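PDB 3D3Q: tRNA dimethylallyltransferase, which probably transfers a dimethylallyl group from dimethylallyl diphosphate to N6 of adenosine 37 in tRNAs that read codons beginning with uridine, with magnesium as cofactor. Local coordinates for residues A28-G33 against E306-I311; G237-Q242 against V255-I260. All coordinates share one frame; numbering follows the deposited sequence.

Interaction 1. Residues A28-G33 against E306-I311; sequences AKKFNG and EITTQI
Phe31 and Ile311 make the apolar half of this contact. The delta methyl of Ile311 sits over one face of the phenyl ring, with CD1 3.7 Å from the centroid of the Phe31 ring. The approach is 21° off the ring normal, a CH-pi contact displaced toward the rim. CE2 of Phe31 is the ring atom nearest that methyl, at 3.5 Å from Ile311 CD1. The second branch of Ile311 adds to the same contact, CG2 lying 3.8 Å from CE1 of Phe31. The two side chains reach each other from opposite directions, and Ile311 also packs on Leu199 of strand 197-204.

The polar half belongs to Lys30 and Thr308. With CG anti to the backbone N (chi1 -167°) and every later torsion near 180°, Lys30 runs out at full length and crosses the threonine side chain at about a right angle. NZ of Lys30 donates a hydrogen bond of 3.2 Å to OG1 of Thr308. That same hydroxyl lies in the plane of the Phe31 ring, at its edge, 3.6 Å from CZ of Phe31.

In fold terms, the end of the helix 20-30 that follows the P-loop is joined to helix 300-314, the last one modelled. Phe31 is the first residue to leave helical angles, and deeper in the same interface Ile307 packs on Leu23 and Val27. The chemistry implies a mixed contact at the surface: Phe31 and Ile311 supply the apolar packing, Thr308 also meets the ring edge, and its neutral hydroxyl holds the lysine ammonium by a hydrogen bond, not a salt bridge.

Interaction 2. Residues G237-Q242 against V255-I260; sequences GFEASQ and VIKGNI
OE2 of Glu239 receives a hydrogen bond of 2.8 Å from NZ of Lys257, and the two charges make this a salt bridge. It bridges the loop that joins helix 226-235 to the short helix 252-257, in a helical part of the enzyme well away from the P-loop.

Lys257 closes its helix, and Glu239 lies just beyond the end of the other. On the Glu239 side, Gly237 takes positive phi as the C-prime residue of a Schellman motif, with Phe238 N bonded to Leu233 O and Gly237 N to Val234 O; two residues on, the chain sends out Glu239. On the other side, Lys257 comes at the end of a weakly bonded helix, and Gly258 follows with a positive phi of 96°, leaving helical angles and turning the chain out of the helix.

The backbones stay far apart: the nearest CA atoms, those of Glu239 and Ile256, are separated by 11.8 Å. Long side chains bridge that gap from opposite directions. Glu239 leaves its backbone with CG anti to N (chi1 -173°) and continues extended, and Lys257 is extended beyond CG as well; two stretched chains, meeting at their charged ends, cover the distance. The Glu239 side chain also touches Val234 and Val253, and Ile256 packs on Phe227 and Val230, which brings helix 252-257 against helix 226-235.

One salt bridge makes the contact between the two segments, at the surface and with little area buried between them. The ammonium comes to OE2 of Glu239 on its syn side, with NZ of Lys257 lying 21° out of the carboxylate plane.

From the N terminus, the chain passes through strand 8-13 and reaches residues 28-33, at the end of helix 20-30, the first half of interaction 1. Its partner, 306-311, comes 273 residues later, so this contact closes a loop over nearly the whole modelled chain and ties the two ends of the fold together beside the parallel sheet. Interaction 2 is nested inside that loop: residues 237-242 and 255-260 are only 13 apart and close a short loop between helices 226-235 and 252-257, which holds residues 245-250, thought to meet the tRNA. The two contacts lie on opposite sides of the chain's centre, their own centres 43 Å apart.

Interaction 1. Residues A28-G33 against E306-I311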
loop_
_atom_site.group_PDB
_atom_site.type_symbol
_atom_site.label_atom_id
_atom_site.label_comp_id
_atom_site.label_asym_id
_atom_site.label_seq_id
_atom_site.Cartn_x
_atom_site.Cartn_y
_atom_site.Cartn_z
ATOM N N ALA A 28 -3.140 15.444 7.992
ATOM C CA ALA A 28 -3.150 16.640 7.183
ATOM C C ALA A 28 -3.720 17.808 7.965
ATOM O O ALA A 28 -3.307 18.956 7.779
ATOM C CB ALA A 28 -3.961 16.412 5.934
ATOM N N LYS A 29 -4.671 17.527 8.846
ATOM C CA LYS A 29 -5.275 18.582 9.645
ATOM C C LYS A 29 -4.433 18.974 10.847
ATOM O O LYS A 29 -4.555 20.090 11.328
ATOM C CB LYS A 29 -6.665 18.171 10.130
ATOM C CG LYS A 29 -7.734 18.161 9.052
ATOM C CD LYS A 29 -9.135 18.226 9.670
ATOM C CE LYS A 29 -9.408 17.059 10.638
ATOM N NZ LYS A 29 -10.752 17.141 11.297
ATOM N N LYS A 30 -3.588 18.074 11.337
ATOM C CA LYS A 30 -2.773 18.406 12.493
ATOM C C LYS A 30 -1.439 19.030 12.079
ATOM O O LYS A 30 -0.778 19.663 12.896
ATOM C CB LYS A 30 -2.540 17.157 13.356
ATOM C CG LYS A 30 -1.969 17.418 14.746
ATOM C CD LYS A 30 -1.766 16.110 15.495
ATOM C CE LYS A 30 -1.399 16.334 16.958
ATOM N NZ LYS A 30 -1.378 15.043 17.719
ATOM N N PHE A 31 -1.052 18.867 10.812
ATOM C CA PHE A 31 0.205 19.421 10.304
ATOM C C PHE A 31 -0.016 20.152 8.999
ATOM O O PHE A 31 0.845 20.139 8.121
ATOM C CB PHE A 31 1.219 18.308 10.093
ATOM C CG PHE A 31 1.526 17.553 11.336
ATOM C CD1 PHE A 31 2.467 18.032 12.238
ATOM C CD2 PHE A 31 0.826 16.394 11.648
ATOM C CE1 PHE A 31 2.707 17.364 13.443
ATOM C CE2 PHE A 31 1.052 15.716 12.847
ATOM C CZ PHE A 31 1.995 16.200 13.750
ATOM N N ASN A 32 -1.174 20.804 8.899
ATOM C CA ASN A 32 -1.605 21.552 7.707
ATOM C C ASN A 32 -0.860 21.116 6.450
ATOM O O ASN A 32 -0.038 21.849 5.891
ATOM C CB ASN A 32 -1.467 23.075 7.918
ATOM C CG ASN A 32 -0.022 23.545 7.879
ATOM O OD1 ASN A 32 0.855 22.932 8.499
ATOM N ND2 ASN A 32 0.235 24.642 7.169
ATOM N N GLY A 33 -1.153 19.893 6.026
ATOM C CA GLY A 33 -0.533 19.358 4.835
ATOM C C GLY A 33 -1.580 19.152 3.758
ATOM O O GLY A 33 -2.735 19.543 3.917
ATOM N N GLU A 306 0.786 7.886 17.141
ATOM C CA GLU A 306 1.998 7.145 16.836
ATOM C C GLU A 306 2.794 7.960 15.828
ATOM O O GLU A 306 4.015 8.078 15.932
ATOM C CB GLU A 306 1.647 5.791 16.237
ATOM C CG GLU A 306 1.875 4.625 17.178
ATOM C CD GLU A 306 3.339 4.366 17.419
ATOM O OE1 GLU A 306 4.067 4.155 16.417
ATOM O OE2 GLU A 306 3.755 4.372 18.604
ATOM N N ILE A 307 2.082 8.522 14.855
ATOM C CA ILE A 307 2.685 9.333 13.807
ATOM C C ILE A 307 3.151 10.673 14.356
ATOM O O ILE A 307 4.161 11.216 13.916
ATOM C CB ILE A 307 1.673 9.585 12.650
ATOM C CG1 ILE A 307 1.348 8.268 11.953
ATOM C CG2 ILE A 307 2.248 10.560 11.633
ATOM C CD1 ILE A 307 0.323 8.397 10.871
ATOM N N THR A 308 2.417 11.201 15.328
ATOM C CA THR A 308 2.754 12.490 15.907
ATOM C C THR A 308 4.059 12.382 16.687
ATOM O O THR A 308 4.830 13.332 16.760
ATOM C CB THR A 308 1.591 13.003 16.799
ATOM O OG1 THR A 308 1.595 14.435 16.811
ATOM C CG2 THR A 308 1.720 12.483 18.213
ATOM N N THR A 309 4.318 11.207 17.243
ATOM C CA THR A 309 5.539 10.988 17.997
ATOM C C THR A 309 6.705 10.862 17.034
ATOM O O THR A 309 7.814 11.311 17.308
ATOM C CB THR A 309 5.435 9.700 18.816
ATOM O OG1 THR A 309 4.348 9.819 19.742
ATOM C CG2 THR A 309 6.730 9.429 19.569
ATOM N N GLN A 310 6.437 10.238 15.899
ATOM C CA GLN A 310 7.444 10.043 14.880
ATOM C C GLN A 310 7.785 11.399 14.252
ATOM O O GLN A 310 8.931 11.645 13.896
ATOM C CB GLN A 310 6.918 9.071 13.820
ATOM C CG GLN A 310 7.926 8.047 13.315
ATOM C CD GLN A 310 8.271 6.978 14.342
ATOM O OE1 GLN A 310 9.021 6.044 14.053
ATOM N NE2 GLN A 310 7.725 7.109 15.545
ATOM N N ILE A 311 6.797 12.281 14.128
ATOM C CA ILE A 311 7.033 13.599 13.542
ATOM C C ILE A 311 7.713 14.562 14.513
ATOM O O ILE A 311 8.373 15.523 14.093
ATOM C CB ILE A 311 5.717 14.256 13.046
ATOM C CG1 ILE A 311 5.109 13.426 11.917
ATOM C CG2 ILE A 311 5.991 15.663 12.545
ATOM C CD1 ILE A 311 3.715 13.844 11.544
#

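Interaction 2. Residues G237-Q242 against V255-I260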
loop_
_atom_site.group_PDB
_atom_site.type_symbol
_atom_site.label_atom_id
_atom_site.label_comp_id
_atom_site.label_asym_id
_atom_site.label_seq_id
_atom_site.Cartn_x
_atom_site.Cartn_y
_atom_site.Cartn_z
ATOM N N GLY A 237 -19.318 3.219 -23.697
ATOM C CA GLY A 237 -18.301 2.567 -24.497
ATOM C C GLY A 237 -16.922 2.498 -23.886
ATOM O O GLY A 237 -15.988 2.033 -24.542
ATOM N N PHE A 238 -16.774 2.946 -22.645
ATOM C CA PHE A 238 -15.466 2.909 -21.997
ATOM C C PHE A 238 -14.958 1.502 -21.751
ATOM O O PHE A 238 -13.967 1.313 -21.063
ATOM C CB PHE A 238 -15.496 3.676 -20.683
ATOM C CG PHE A 238 -15.526 5.153 -20.856
ATOM C CD1 PHE A 238 -14.605 5.783 -21.676
ATOM C CD2 PHE A 238 -16.448 5.925 -20.167
ATOM C CE1 PHE A 238 -14.597 7.173 -21.801
ATOM C CE2 PHE A 238 -16.453 7.322 -20.282
ATOM C CZ PHE A 238 -15.525 7.945 -21.101
ATOM N N GLU A 239 -15.645 0.517 -22.311
ATOM C CA GLU A 239 -15.250 -0.876 -22.183
ATOM C C GLU A 239 -13.975 -1.055 -23.026
ATOM O O GLU A 239 -13.644 -0.183 -23.829
ATOM C CB GLU A 239 -16.379 -1.738 -22.730
ATOM C CG GLU A 239 -16.212 -3.219 -22.532
ATOM C CD GLU A 239 -17.319 -4.022 -23.206
ATOM O OE1 GLU A 239 -18.396 -3.432 -23.481
ATOM O OE2 GLU A 239 -17.114 -5.243 -23.439
ATOM N N ALA A 240 -13.266 -2.167 -22.852
ATOM C CA ALA A 240 -12.047 -2.419 -23.616
ATOM C C ALA A 240 -10.860 -1.565 -23.147
ATOM O O ALA A 240 -9.726 -1.715 -23.629
ATOM C CB ALA A 240 -12.309 -2.189 -25.113
ATOM N N SER A 241 -11.129 -0.672 -22.198
ATOM C CA SER A 241 -10.113 0.219 -21.637
ATOM C C SER A 241 -9.371 -0.436 -20.480
ATOM O O SER A 241 -9.895 -1.336 -19.825
ATOM C CB SER A 241 -10.772 1.506 -21.138
ATOM O OG SER A 241 -11.553 2.096 -22.149
ATOM N N GLN A 242 -8.158 0.027 -20.220
ATOM C CA GLN A 242 -7.360 -0.523 -19.133
ATOM C C GLN A 242 -8.104 -0.403 -17.818
ATOM O O GLN A 242 -8.184 -1.353 -17.046
ATOM C CB GLN A 242 -6.026 0.218 -19.040
ATOM C CG GLN A 242 -5.460 0.347 -17.632
ATOM C CD GLN A 242 -4.214 1.207 -17.585
ATOM O OE1 GLN A 242 -4.229 2.365 -17.994
ATOM N NE2 GLN A 242 -3.123 0.638 -17.089
ATOM N N VAL A 255 -21.588 -9.958 -16.393
ATOM C CA VAL A 255 -22.929 -10.126 -15.866
ATOM C C VAL A 255 -23.913 -9.143 -16.519
ATOM O O VAL A 255 -25.122 -9.374 -16.540
ATOM C CB VAL A 255 -22.927 -10.006 -14.299
ATOM C CG1 VAL A 255 -22.586 -8.603 -13.881
ATOM C CG2 VAL A 255 -24.270 -10.422 -13.740
ATOM N N ILE A 256 -23.380 -8.067 -17.082
ATOM C CA ILE A 256 -24.201 -7.073 -17.752
ATOM C C ILE A 256 -24.628 -7.599 -19.120
ATOM O O ILE A 256 -25.619 -7.149 -19.704
ATOM C CB ILE A 256 -23.431 -5.774 -17.963
ATOM C CG1 ILE A 256 -22.943 -5.244 -16.625
ATOM C CG2 ILE A 256 -24.318 -4.740 -18.614
ATOM C CD1 ILE A 256 -22.129 -3.963 -16.755
ATOM N N LYS A 257 -23.871 -8.562 -19.623
ATOM C CA LYS A 257 -24.152 -9.166 -20.910
ATOM C C LYS A 257 -25.055 -10.386 -20.748
ATOM O O LYS A 257 -25.781 -10.770 -21.668
ATOM C CB LYS A 257 -22.829 -9.539 -21.582
ATOM C CG LYS A 257 -21.893 -8.332 -21.707
ATOM C CD LYS A 257 -20.652 -8.635 -22.515
ATOM C CE LYS A 257 -19.857 -7.369 -22.801
ATOM N NZ LYS A 257 -18.573 -7.666 -23.514
ATOM N N GLY A 258 -25.012 -10.986 -19.565
ATOM C CA GLY A 258 -25.845 -12.136 -19.296
ATOM C C GLY A 258 -25.105 -13.432 -19.521
ATOM O O GLY A 258 -25.717 -14.480 -19.736
ATOM N N ASN A 259 -23.783 -13.372 -19.481
ATOM C CA ASN A 259 -22.990 -14.575 -19.676
ATOM C C ASN A 259 -22.629 -15.198 -18.338
ATOM O O ASN A 259 -22.324 -16.384 -18.254
ATOM C CB ASN A 259 -21.728 -14.252 -20.475
ATOM C CG ASN A 259 -22.039 -13.814 -21.884
ATOM O OD1 ASN A 259 -21.694 -12.702 -22.292
ATOM N ND2 ASN A 259 -22.711 -14.678 -22.636
ATOM N N ILE A 260 -22.683 -14.395 -17.286
ATOM C CA ILE A 260 -22.373 -14.900 -15.962
ATOM C C ILE A 260 -23.417 -14.386 -14.960
ATOM O O ILE A 260 -23.985 -13.299 -15.139
ATOM C CB ILE A 260 -20.937 -14.490 -15.565
ATOM C CG1 ILE A 260 -20.600 -15.021 -14.176
ATOM C CG2 ILE A 260 -20.776 -12.981 -15.651
ATOM C CD1 ILE A 260 -19.176 -14.731 -13.740
#